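Local coordinates for coiled-coil quantitatively-enriched protein 1 (Schizosaccharomyces pombe, PDB 7CUJ) that links telomeres to the meiotic centrosome, gathering them for meiotic prophase, and is needed for telomere length regulation and chromosome segregation, at residues 11-16 / 208-213; 101-106 / 187-192; 121-126 / 161-166; 217-222 / 305-310. All coordinates share one frame; numbering follows the deposited sequence.

Contacts 1 and 3 are two strand pairs of one six-stranded parallel sheet, their centres about 15 Å apart, with strand 184-188 running between them. Contact 2 lies where that middle strand ends and helix 102-112 begins, near the centre of the chain, and it touches all three others. Toward contact 1, Phe188 N lies 2.8 Å from Leu209 O, a probable hydrogen bond; toward contact 3, Phe123 O reaches Ile187 N in the same way. Contact 4 joins the helix after strand 208-213 to residues near the end of this chain; there Glu218 OE1 forms a salt bridge of 2.8 Å with Lys103 NZ of contact 2. Contacts 3 and 4 are about 23 Å apart, centre to centre.

Contact 1: residues 11-16 / 208-213; sequences VLDIGL and VLRLIH
Asp13 OD1 is gripped by two nitrogens of Arg210, NE and NH2, each 2.7 Å away. The guanidinium comes side-on, both donors sharing one oxygen, and this salt bridge is not flat: the two group planes differ by 47°. The bend at chi3 of Arg210 (-65°) sets NE near the carboxylate, and Ile212 CD1 packs over the centre of one guanidinium face. Both side chains rise from the same face of two adjacent parallel strands, Asp13 paired with Arg210. The backbones are joined by a ladder of bonds, among them Ile14 N to Arg210 O at 2.7 Å and Ile212 N to Ile14 O at 3.0 Å. On the opposite face Ile14 CD1 reaches Leu209 CG (3.7 Å) and Leu211 CD1 (3.8 Å), branched side chains suited to the apolar layer under Phe106 of helix 102-112. A leucine in place of Arg210 would probably leave the Asp13 carboxylate without its main positive mate, since Lys222 offers only a long, weak ion pair. Arg210 also makes a cation-pi contact with Tyr194 and a weak bond from NH1 to Gln225 OE1; together with the carboxylate these would probably offset the cost of burying its charge.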
# COMPACT_ATOMS: atom_id res chain seq x y z
N VAL A 11 7.92 -39.16 -1.85
CA VAL A 11 7.01 -38.06 -1.60
C VAL A 11 6.36 -37.68 -2.92
O VAL A 11 7.04 -37.25 -3.85
CB VAL A 11 7.77 -36.86 -0.99
CG1 VAL A 11 6.88 -35.65 -0.79
CG2 VAL A 11 8.48 -37.23 0.31
N LEU A 12 5.03 -37.83 -3.00
CA LEU A 12 4.30 -37.61 -4.24
C LEU A 12 3.28 -36.49 -4.06
O LEU A 12 2.62 -36.39 -3.03
CB LEU A 12 3.60 -38.91 -4.66
CG LEU A 12 4.52 -40.11 -4.92
CD1 LEU A 12 3.70 -41.39 -5.07
CD2 LEU A 12 5.38 -39.88 -6.15
N ASP A 13 3.13 -35.66 -5.11
CA ASP A 13 2.26 -34.50 -5.10
C ASP A 13 0.95 -34.80 -5.83
O ASP A 13 0.95 -35.42 -6.89
CB ASP A 13 2.92 -33.29 -5.75
CG ASP A 13 4.27 -32.95 -5.16
OD1 ASP A 13 4.47 -33.22 -3.96
OD2 ASP A 13 5.12 -32.42 -5.91
N ILE A 14 -0.15 -34.33 -5.25
CA ILE A 14 -1.47 -34.36 -5.86
C ILE A 14 -1.90 -32.92 -6.11
O ILE A 14 -2.29 -32.21 -5.19
CB ILE A 14 -2.47 -35.13 -4.97
CG1 ILE A 14 -1.99 -36.56 -4.70
CG2 ILE A 14 -3.86 -35.11 -5.58
CD1 ILE A 14 -2.67 -37.25 -3.54
N GLY A 15 -1.81 -32.50 -7.38
CA GLY A 15 -2.22 -31.17 -7.78
C GLY A 15 -3.74 -31.08 -7.90
O GLY A 15 -4.34 -31.76 -8.73
N LEU A 16 -4.34 -30.21 -7.08
CA LEU A 16 -5.78 -30.01 -7.05
C LEU A 16 -6.08 -28.55 -7.36
O LEU A 16 -5.41 -27.65 -6.85
CB LEU A 16 -6.30 -30.39 -5.66
CG LEU A 16 -6.22 -31.87 -5.29
CD1 LEU A 16 -6.42 -32.06 -3.80
CD2 LEU A 16 -7.25 -32.68 -6.07
N VAL A 208 4.11 -40.90 1.34
CA VAL A 208 3.74 -39.52 1.62
C VAL A 208 3.03 -38.94 0.40
O VAL A 208 3.62 -38.83 -0.68
CB VAL A 208 4.95 -38.67 2.04
CG1 VAL A 208 4.63 -37.18 2.05
CG2 VAL A 208 5.52 -39.10 3.38
N LEU A 209 1.76 -38.56 0.60
CA LEU A 209 0.96 -37.85 -0.39
C LEU A 209 0.83 -36.40 0.05
O LEU A 209 0.59 -36.13 1.23
CB LEU A 209 -0.41 -38.52 -0.46
CG LEU A 209 -0.60 -39.60 -1.53
CD1 LEU A 209 0.57 -40.57 -1.59
CD2 LEU A 209 -1.90 -40.36 -1.30
N ARG A 210 0.99 -35.47 -0.90
CA ARG A 210 0.83 -34.05 -0.62
C ARG A 210 -0.31 -33.49 -1.47
O ARG A 210 -0.28 -33.59 -2.70
CB ARG A 210 2.13 -33.29 -0.89
CG ARG A 210 3.27 -33.64 0.05
CD ARG A 210 4.39 -32.63 -0.04
NE ARG A 210 5.03 -32.59 -1.35
CZ ARG A 210 5.92 -31.68 -1.73
NH1 ARG A 210 6.27 -30.71 -0.91
NH2 ARG A 210 6.44 -31.74 -2.94
N LEU A 211 -1.31 -32.92 -0.80
CA LEU A 211 -2.36 -32.16 -1.46
C LEU A 211 -1.85 -30.73 -1.65
O LEU A 211 -1.63 -30.01 -0.67
CB LEU A 211 -3.62 -32.19 -0.57
CG LEU A 211 -4.53 -33.42 -0.69
CD1 LEU A 211 -3.76 -34.69 -1.01
CD2 LEU A 211 -5.36 -33.59 0.57
N ILE A 212 -1.63 -30.36 -2.91
CA ILE A 212 -1.06 -29.07 -3.26
C ILE A 212 -2.00 -28.38 -4.25
O ILE A 212 -2.27 -28.91 -5.32
CB ILE A 212 0.36 -29.24 -3.83
CG1 ILE A 212 1.32 -29.83 -2.79
CG2 ILE A 212 0.88 -27.91 -4.38
CD1 ILE A 212 2.69 -30.19 -3.32
N HIS A 213 -2.48 -27.19 -3.87
CA HIS A 213 -3.36 -26.42 -4.74
C HIS A 213 -2.57 -25.81 -5.89
O HIS A 213 -1.53 -25.18 -5.66
CB HIS A 213 -4.14 -25.37 -3.94
CG HIS A 213 -5.50 -25.83 -3.53
ND1 HIS A 213 -5.90 -25.84 -2.21
CD2 HIS A 213 -6.54 -26.29 -4.26
CE1 HIS A 213 -7.14 -26.30 -2.14
NE2 HIS A 213 -7.55 -26.57 -3.38

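Contact 2: residues 101-106 / 187-192; sequences SSKFLF and IFYDIE
Lys103, in the first turn of helix 102-112, faces Tyr189, just past the end of strand 184-188, with their CA atoms 7.3 Å apart. The helix thus begins beside the loop that leads from the strand into helix 191-200. Lys103 crosses the Tyr189 ring as an extended chain: CB lies 3.5 Å from CE1, and CD sits over one face, 3.9 Å from the ring centroid. Its ammonium passes beyond the ring centre, leaving an off-centre cation-pi contact, and NZ donates to Tyr189 O at 2.8 Å, in the carbonyl plane. A long, flexible methylene chain with a charged tip suits this place, apolar over the ring and polar at the backbone. The Tyr189 hydroxyl OH comes to the edge of the Phe104 ring, 3.1 Å from CE1. The two rings meet rim to rim, planes at 84°, while Tyr189 OH is hydrogen-bonded to Lys65 O. Ser101 is the N-cap of helix 102-112, its OG accepting weak bonds from Lys103 N and Phe104 N. Asp190 caps helix 191-200, its OD1 accepting from Ala193 N. An alanine in place of Lys103 would probably leave the Glu218 carboxylate without its ammonium mate and Tyr189 O without the bond from NZ, and bare the part of the ring face under CD. The ammonium, buried here, is thus paid for by a carboxylate, a carbonyl and a pi surface, which would probably keep it charged.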
# COMPACT_ATOMS: atom_id res chain seq x y z
N SER A 101 -13.66 -26.47 -1.67
CA SER A 101 -12.36 -27.09 -1.45
C SER A 101 -12.24 -28.38 -2.26
O SER A 101 -12.95 -29.35 -2.00
CB SER A 101 -12.09 -27.33 0.01
OG SER A 101 -10.84 -28.00 0.18
N SER A 102 -11.31 -28.37 -3.22
CA SER A 102 -10.95 -29.54 -4.00
C SER A 102 -10.32 -30.60 -3.10
O SER A 102 -10.28 -31.77 -3.45
CB SER A 102 -9.99 -29.18 -5.10
OG SER A 102 -10.68 -28.76 -6.26
N LYS A 103 -9.81 -30.17 -1.94
CA LYS A 103 -9.11 -31.05 -1.02
C LYS A 103 -10.11 -31.93 -0.28
O LYS A 103 -9.93 -33.14 -0.19
CB LYS A 103 -8.22 -30.25 -0.08
CG LYS A 103 -6.97 -29.68 -0.72
CD LYS A 103 -6.07 -28.95 0.24
CE LYS A 103 -4.78 -28.49 -0.42
NZ LYS A 103 -3.94 -27.72 0.52
N PHE A 104 -11.17 -31.30 0.25
CA PHE A 104 -12.25 -32.01 0.91
C PHE A 104 -12.90 -33.00 -0.05
O PHE A 104 -13.10 -34.16 0.30
CB PHE A 104 -13.28 -31.02 1.47
CG PHE A 104 -13.02 -30.54 2.88
CD1 PHE A 104 -11.83 -29.91 3.21
CD2 PHE A 104 -13.97 -30.71 3.88
CE1 PHE A 104 -11.59 -29.47 4.50
CE2 PHE A 104 -13.73 -30.27 5.17
CZ PHE A 104 -12.54 -29.65 5.48
N LEU A 105 -13.19 -32.53 -1.27
CA LEU A 105 -13.84 -33.35 -2.29
C LEU A 105 -12.94 -34.52 -2.66
O LEU A 105 -13.42 -35.64 -2.83
CB LEU A 105 -14.17 -32.49 -3.52
CG LEU A 105 -14.81 -33.23 -4.70
CD1 LEU A 105 -16.12 -33.88 -4.30
CD2 LEU A 105 -15.02 -32.29 -5.87
N PHE A 106 -11.63 -34.26 -2.78
CA PHE A 106 -10.66 -35.30 -3.09
C PHE A 106 -10.75 -36.41 -2.05
O PHE A 106 -10.84 -37.58 -2.41
CB PHE A 106 -9.24 -34.74 -3.19
CG PHE A 106 -8.17 -35.80 -3.28
CD1 PHE A 106 -7.86 -36.40 -4.50
CD2 PHE A 106 -7.50 -36.23 -2.15
CE1 PHE A 106 -6.89 -37.39 -4.58
CE2 PHE A 106 -6.53 -37.22 -2.22
CZ PHE A 106 -6.23 -37.80 -3.44
N ILE A 187 -0.82 -38.54 4.42
CA ILE A 187 -1.33 -37.46 3.59
C ILE A 187 -1.10 -36.13 4.30
O ILE A 187 -1.45 -35.96 5.47
CB ILE A 187 -2.82 -37.65 3.25
CG1 ILE A 187 -3.11 -39.03 2.64
CG2 ILE A 187 -3.32 -36.53 2.35
CD1 ILE A 187 -4.54 -39.48 2.80
N PHE A 188 -0.51 -35.17 3.58
CA PHE A 188 -0.42 -33.80 4.05
C PHE A 188 -1.52 -32.98 3.39
O PHE A 188 -1.52 -32.79 2.17
CB PHE A 188 0.97 -33.23 3.79
CG PHE A 188 2.02 -33.81 4.71
CD1 PHE A 188 2.31 -33.20 5.92
CD2 PHE A 188 2.68 -34.98 4.39
CE1 PHE A 188 3.25 -33.74 6.78
CE2 PHE A 188 3.62 -35.53 5.25
CZ PHE A 188 3.91 -34.90 6.44
N TYR A 189 -2.47 -32.52 4.21
CA TYR A 189 -3.58 -31.72 3.72
C TYR A 189 -3.04 -30.42 3.12
O TYR A 189 -3.59 -29.92 2.14
CB TYR A 189 -4.61 -31.46 4.83
CG TYR A 189 -5.79 -30.62 4.39
CD1 TYR A 189 -6.93 -31.21 3.86
CD2 TYR A 189 -5.75 -29.23 4.48
CE1 TYR A 189 -8.01 -30.44 3.45
CE2 TYR A 189 -6.83 -28.45 4.07
CZ TYR A 189 -7.96 -29.06 3.56
OH TYR A 189 -9.02 -28.30 3.15
N ASP A 190 -1.96 -29.90 3.70
CA ASP A 190 -1.42 -28.60 3.32
C ASP A 190 0.10 -28.60 3.50
O ASP A 190 0.64 -29.38 4.29
CB ASP A 190 -2.09 -27.47 4.10
CG ASP A 190 -1.93 -27.59 5.60
OD1 ASP A 190 -0.82 -27.29 6.11
OD2 ASP A 190 -2.91 -27.99 6.26
N ILE A 191 0.76 -27.69 2.77
CA ILE A 191 2.21 -27.60 2.71
C ILE A 191 2.76 -27.06 4.03
O ILE A 191 3.84 -27.45 4.45
CB ILE A 191 2.66 -26.78 1.48
CG1 ILE A 191 2.61 -27.62 0.20
CG2 ILE A 191 4.03 -26.14 1.69
CD1 ILE A 191 3.52 -28.83 0.20
N GLU A 192 2.00 -26.16 4.68
CA GLU A 192 2.39 -25.64 5.98
C GLU A 192 2.66 -26.80 6.93
O GLU A 192 3.66 -26.81 7.64
CB GLU A 192 1.34 -24.67 6.53
CG GLU A 192 1.79 -23.94 7.79
CD GLU A 192 0.78 -22.99 8.41
OE1 GLU A 192 0.12 -22.24 7.66
OE2 GLU A 192 0.66 -22.99 9.66

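Contact 3: residues 121-126 / 161-166; sequences TFFLFI and AIWICV
Cys165 sets its sulfur against an aromatic ring on the neighbouring strand: SG lies 3.7 Å from Phe125 CE2, oblique to the ring, while CB stands over its face, toward the rim. SG is placed anti to the backbone N (chi1 -167°), and a small, polarisable thiol can lie against the ring in this way. Further down the same face Phe123 and the five-membered ring of Trp163 form an offset stack, planes 28° apart; Trp163 CD1 rests over the Phe123 ring near its rim, 3.9 Å from CZ. These are adjacent strands in the parallel sheet of an alpha/beta domain, their axes 4.5 Å apart at closest, so in-register partners project together and flat groups can overlap. The backbone bonds include Cys165 N to Leu124 O at 2.6 Å and Trp163 N to Phe122 O at 2.7 Å. On the face of Phe122, Leu124 and Ile126 aliphatic groups meet: Phe122 CB touches Ile162 CG1 at 3.6 Å, and Leu124 CB touches Ile164 CD1 at 3.9 Å. Helix 129-141 packs there on Ile126, Ile164 and Val166, and Phe111 of helix 102-112 meets the Phe122 ring. The face of Phe123, Phe125 and Trp163 is bordered by Trp149, edge-to-face with Phe123 and Trp163, and by helix 170-173. Strand 184-188 flanks strand 121-126 on its other side.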
# COMPACT_ATOMS: atom_id res chain seq x y z
N THR A 121 -3.96 -48.06 7.23
CA THR A 121 -4.33 -46.94 8.09
C THR A 121 -3.69 -45.66 7.57
O THR A 121 -2.47 -45.58 7.46
CB THR A 121 -3.95 -47.24 9.55
OG1 THR A 121 -2.52 -47.38 9.62
CG2 THR A 121 -4.61 -48.48 10.11
N PHE A 122 -4.52 -44.66 7.25
CA PHE A 122 -4.04 -43.37 6.79
C PHE A 122 -3.73 -42.45 7.96
O PHE A 122 -4.43 -42.46 8.97
CB PHE A 122 -5.06 -42.68 5.87
CG PHE A 122 -5.09 -43.19 4.45
CD1 PHE A 122 -4.00 -43.00 3.61
CD2 PHE A 122 -6.21 -43.84 3.96
CE1 PHE A 122 -4.04 -43.47 2.30
CE2 PHE A 122 -6.24 -44.30 2.66
CZ PHE A 122 -5.16 -44.12 1.83
N PHE A 123 -2.67 -41.65 7.79
CA PHE A 123 -2.37 -40.50 8.63
C PHE A 123 -2.48 -39.24 7.78
O PHE A 123 -1.79 -39.11 6.77
CB PHE A 123 -0.95 -40.59 9.19
CG PHE A 123 -0.84 -41.19 10.57
CD1 PHE A 123 -0.99 -40.39 11.70
CD2 PHE A 123 -0.59 -42.54 10.74
CE1 PHE A 123 -0.88 -40.94 12.97
CE2 PHE A 123 -0.49 -43.09 12.01
CZ PHE A 123 -0.63 -42.29 13.12
N LEU A 124 -3.36 -38.32 8.19
CA LEU A 124 -3.49 -37.04 7.52
C LEU A 124 -3.05 -35.92 8.47
O LEU A 124 -3.53 -35.82 9.59
CB LEU A 124 -4.93 -36.84 7.03
CG LEU A 124 -5.19 -35.55 6.25
CD1 LEU A 124 -6.08 -35.80 5.05
CD2 LEU A 124 -5.79 -34.47 7.15
N PHE A 125 -2.12 -35.09 7.98
CA PHE A 125 -1.65 -33.93 8.73
C PHE A 125 -2.30 -32.67 8.18
O PHE A 125 -2.39 -32.48 6.96
CB PHE A 125 -0.12 -33.85 8.70
CG PHE A 125 0.56 -34.82 9.64
CD1 PHE A 125 0.81 -36.12 9.25
CD2 PHE A 125 0.94 -34.42 10.91
CE1 PHE A 125 1.44 -37.01 10.12
CE2 PHE A 125 1.57 -35.30 11.78
CZ PHE A 125 1.81 -36.60 11.38
N ILE A 126 -2.75 -31.80 9.09
CA ILE A 126 -3.40 -30.55 8.74
C ILE A 126 -3.02 -29.50 9.79
O ILE A 126 -3.00 -29.80 10.98
CB ILE A 126 -4.93 -30.75 8.61
CG1 ILE A 126 -5.64 -29.53 8.03
CG2 ILE A 126 -5.55 -31.21 9.93
CD1 ILE A 126 -7.05 -29.80 7.57
N ALA A 161 -9.73 -46.06 9.63
CA ALA A 161 -9.51 -45.94 8.19
C ALA A 161 -8.61 -44.74 7.89
O ALA A 161 -7.83 -44.79 6.94
CB ALA A 161 -10.83 -45.86 7.47
N ILE A 162 -8.70 -43.68 8.71
CA ILE A 162 -7.85 -42.51 8.59
C ILE A 162 -7.78 -41.74 9.91
O ILE A 162 -8.82 -41.37 10.47
CB ILE A 162 -8.27 -41.61 7.40
CG1 ILE A 162 -7.39 -40.36 7.27
CG2 ILE A 162 -9.75 -41.25 7.45
CD1 ILE A 162 -7.42 -39.71 5.90
N TRP A 163 -6.56 -41.52 10.41
CA TRP A 163 -6.29 -40.57 11.49
C TRP A 163 -6.21 -39.16 10.91
O TRP A 163 -5.61 -38.96 9.85
CB TRP A 163 -4.97 -40.91 12.20
CG TRP A 163 -4.98 -42.10 13.11
CD1 TRP A 163 -4.36 -43.30 12.90
CD2 TRP A 163 -5.60 -42.19 14.41
NE1 TRP A 163 -4.57 -44.13 13.96
CE2 TRP A 163 -5.32 -43.49 14.91
CE3 TRP A 163 -6.36 -41.32 15.20
CZ2 TRP A 163 -5.78 -43.93 16.15
CZ3 TRP A 163 -6.82 -41.76 16.43
CH2 TRP A 163 -6.53 -43.05 16.89
N ILE A 164 -6.82 -38.19 11.61
CA ILE A 164 -6.69 -36.77 11.28
C ILE A 164 -5.83 -36.12 12.37
O ILE A 164 -6.27 -36.00 13.51
CB ILE A 164 -8.06 -36.07 11.15
CG1 ILE A 164 -8.99 -36.77 10.16
CG2 ILE A 164 -7.89 -34.59 10.83
CD1 ILE A 164 -8.44 -36.89 8.75
N CYS A 165 -4.63 -35.66 11.98
CA CYS A 165 -3.66 -35.16 12.94
C CYS A 165 -3.41 -33.67 12.72
O CYS A 165 -3.14 -33.23 11.60
CB CYS A 165 -2.35 -35.92 12.85
SG CYS A 165 -1.23 -35.61 14.23
N VAL A 166 -3.49 -32.90 13.80
CA VAL A 166 -3.10 -31.50 13.81
C VAL A 166 -1.58 -31.44 13.86
O VAL A 166 -0.96 -32.11 14.69
CB VAL A 166 -3.76 -30.75 15.00
CG1 VAL A 166 -3.08 -29.43 15.30
CG2 VAL A 166 -5.25 -30.55 14.77

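Contact 4: residues 217-222 / 305-310; sequences IEHAIK and PPLMDL
Residues 217-222 of helix 217-223 are met by a largely extended run of the chain, 305-310, that has no regular secondary structure, the closest backbone pair being Ala220 and Leu310 with CA atoms 7.0 Å apart. In this parallel alpha/beta domain the stretch after helix 275-294, near the end of this chain, is laid against the helix that follows strand 208-213. His219 carries the contact. Its CG stands anti to the backbone N (chi1 -164°), and the imidazole is sandwiched between two leucines. Leu310 CD1 lies over the ring centre, a CH-pi contact 3.5 Å from the centroid, while Leu307 CD2 sits over the opposite face, a little farther off. At the rim NE2 donates to Met308 O, 2.7 Å away; the bond lies in the carbonyl plane, though the oxygen is tilted 20° out of the ring plane. The other ring nitrogen, ND1, accepts from Gly215 N, which is consistent with a neutral ring protonated at NE2. Histidine suits the place: it is flat enough to slip between two branched side chains yet offers each of its nitrogens to a main-chain partner. Met308 is largely exposed, but its CG comes 3.8 Å from His219 CE1. Leu307 also packs on Leu214 and Ile212, while Leu310 touches Val239 of helix 232-243. The aliphatic part of Lys222 closes the contact, its CG 3.8 Å from Leu307 CD1.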
# COMPACT_ATOMS: atom_id res chain seq x y z
N ILE A 217 0.38 -20.69 -3.06
CA ILE A 217 1.68 -20.58 -2.42
C ILE A 217 2.29 -21.96 -2.21
O ILE A 217 3.51 -22.09 -2.13
CB ILE A 217 1.60 -19.78 -1.09
CG1 ILE A 217 3.01 -19.47 -0.56
CG2 ILE A 217 0.76 -20.52 -0.06
CD1 ILE A 217 3.06 -18.37 0.46
N GLU A 218 1.42 -22.98 -2.10
CA GLU A 218 1.84 -24.35 -1.90
C GLU A 218 2.63 -24.81 -3.12
O GLU A 218 3.69 -25.42 -2.99
CB GLU A 218 0.63 -25.26 -1.68
CG GLU A 218 -0.25 -24.88 -0.50
CD GLU A 218 -1.27 -25.94 -0.13
OE1 GLU A 218 -2.05 -26.37 -1.01
OE2 GLU A 218 -1.28 -26.36 1.05
N HIS A 219 2.10 -24.50 -4.31
CA HIS A 219 2.75 -24.78 -5.58
C HIS A 219 4.11 -24.08 -5.65
O HIS A 219 5.09 -24.68 -6.07
CB HIS A 219 1.83 -24.37 -6.74
CG HIS A 219 2.21 -24.94 -8.06
ND1 HIS A 219 1.37 -24.88 -9.15
CD2 HIS A 219 3.32 -25.59 -8.47
CE1 HIS A 219 1.95 -25.46 -10.18
NE2 HIS A 219 3.15 -25.91 -9.79
N ALA A 220 4.14 -22.81 -5.21
CA ALA A 220 5.34 -21.99 -5.26
C ALA A 220 6.41 -22.54 -4.31
O ALA A 220 7.58 -22.64 -4.69
CB ALA A 220 5.01 -20.55 -4.95
N ILE A 221 6.00 -22.89 -3.09
CA ILE A 221 6.91 -23.48 -2.11
C ILE A 221 7.50 -24.77 -2.69
O ILE A 221 8.70 -25.03 -2.52
CB ILE A 221 6.21 -23.70 -0.76
CG1 ILE A 221 5.97 -22.36 -0.04
CG2 ILE A 221 6.98 -24.67 0.12
CD1 ILE A 221 4.90 -22.40 1.03
N LYS A 222 6.67 -25.56 -3.38
CA LYS A 222 7.09 -26.81 -4.00
C LYS A 222 8.23 -26.56 -4.98
O LYS A 222 9.23 -27.29 -4.96
CB LYS A 222 5.89 -27.56 -4.58
CG LYS A 222 6.09 -28.24 -5.93
CD LYS A 222 6.93 -29.50 -5.90
CE LYS A 222 7.57 -29.80 -7.23
NZ LYS A 222 8.46 -30.98 -7.16
N PRO A 305 0.47 -36.51 -13.46
CA PRO A 305 1.59 -35.70 -13.93
C PRO A 305 2.09 -34.90 -12.73
O PRO A 305 1.33 -34.62 -11.81
CB PRO A 305 0.96 -34.76 -14.97
CG PRO A 305 -0.49 -34.67 -14.55
CD PRO A 305 -0.82 -36.04 -13.98
N PRO A 306 3.39 -34.53 -12.68
CA PRO A 306 3.91 -33.74 -11.57
C PRO A 306 3.40 -32.31 -11.71
O PRO A 306 2.87 -31.94 -12.76
CB PRO A 306 5.43 -33.81 -11.79
CG PRO A 306 5.58 -33.94 -13.28
CD PRO A 306 4.41 -34.80 -13.71
N LEU A 307 3.53 -31.51 -10.65
CA LEU A 307 3.14 -30.11 -10.71
C LEU A 307 4.05 -29.40 -11.71
O LEU A 307 5.26 -29.66 -11.73
CB LEU A 307 3.26 -29.50 -9.32
CG LEU A 307 2.24 -30.00 -8.30
CD1 LEU A 307 2.71 -29.69 -6.89
CD2 LEU A 307 0.87 -29.38 -8.55
N MET A 308 3.46 -28.52 -12.53
CA MET A 308 4.23 -27.81 -13.54
C MET A 308 5.21 -26.86 -12.86
O MET A 308 4.92 -26.31 -11.80
CB MET A 308 3.34 -27.05 -14.54
CG MET A 308 2.49 -25.95 -13.93
SD MET A 308 1.56 -25.05 -15.19
CE MET A 308 0.38 -26.30 -15.70
N ASP A 309 6.39 -26.69 -13.47
CA ASP A 309 7.48 -25.94 -12.88
C ASP A 309 7.25 -24.45 -13.08
O ASP A 309 6.92 -24.02 -14.19
CB ASP A 309 8.83 -26.39 -13.45
CG ASP A 309 10.04 -25.88 -12.67
OD1 ASP A 309 9.85 -25.13 -11.70
OD2 ASP A 309 11.17 -26.26 -13.05
N LEU A 310 7.45 -23.67 -12.01
CA LEU A 310 7.17 -22.24 -12.04
C LEU A 310 8.46 -21.43 -11.90
O LEU A 310 8.40 -20.23 -11.61
CB LEU A 310 6.19 -21.89 -10.91
CG LEU A 310 4.84 -22.59 -10.93
CD1 LEU A 310 4.06 -22.29 -9.66
CD2 LEU A 310 4.03 -22.21 -12.16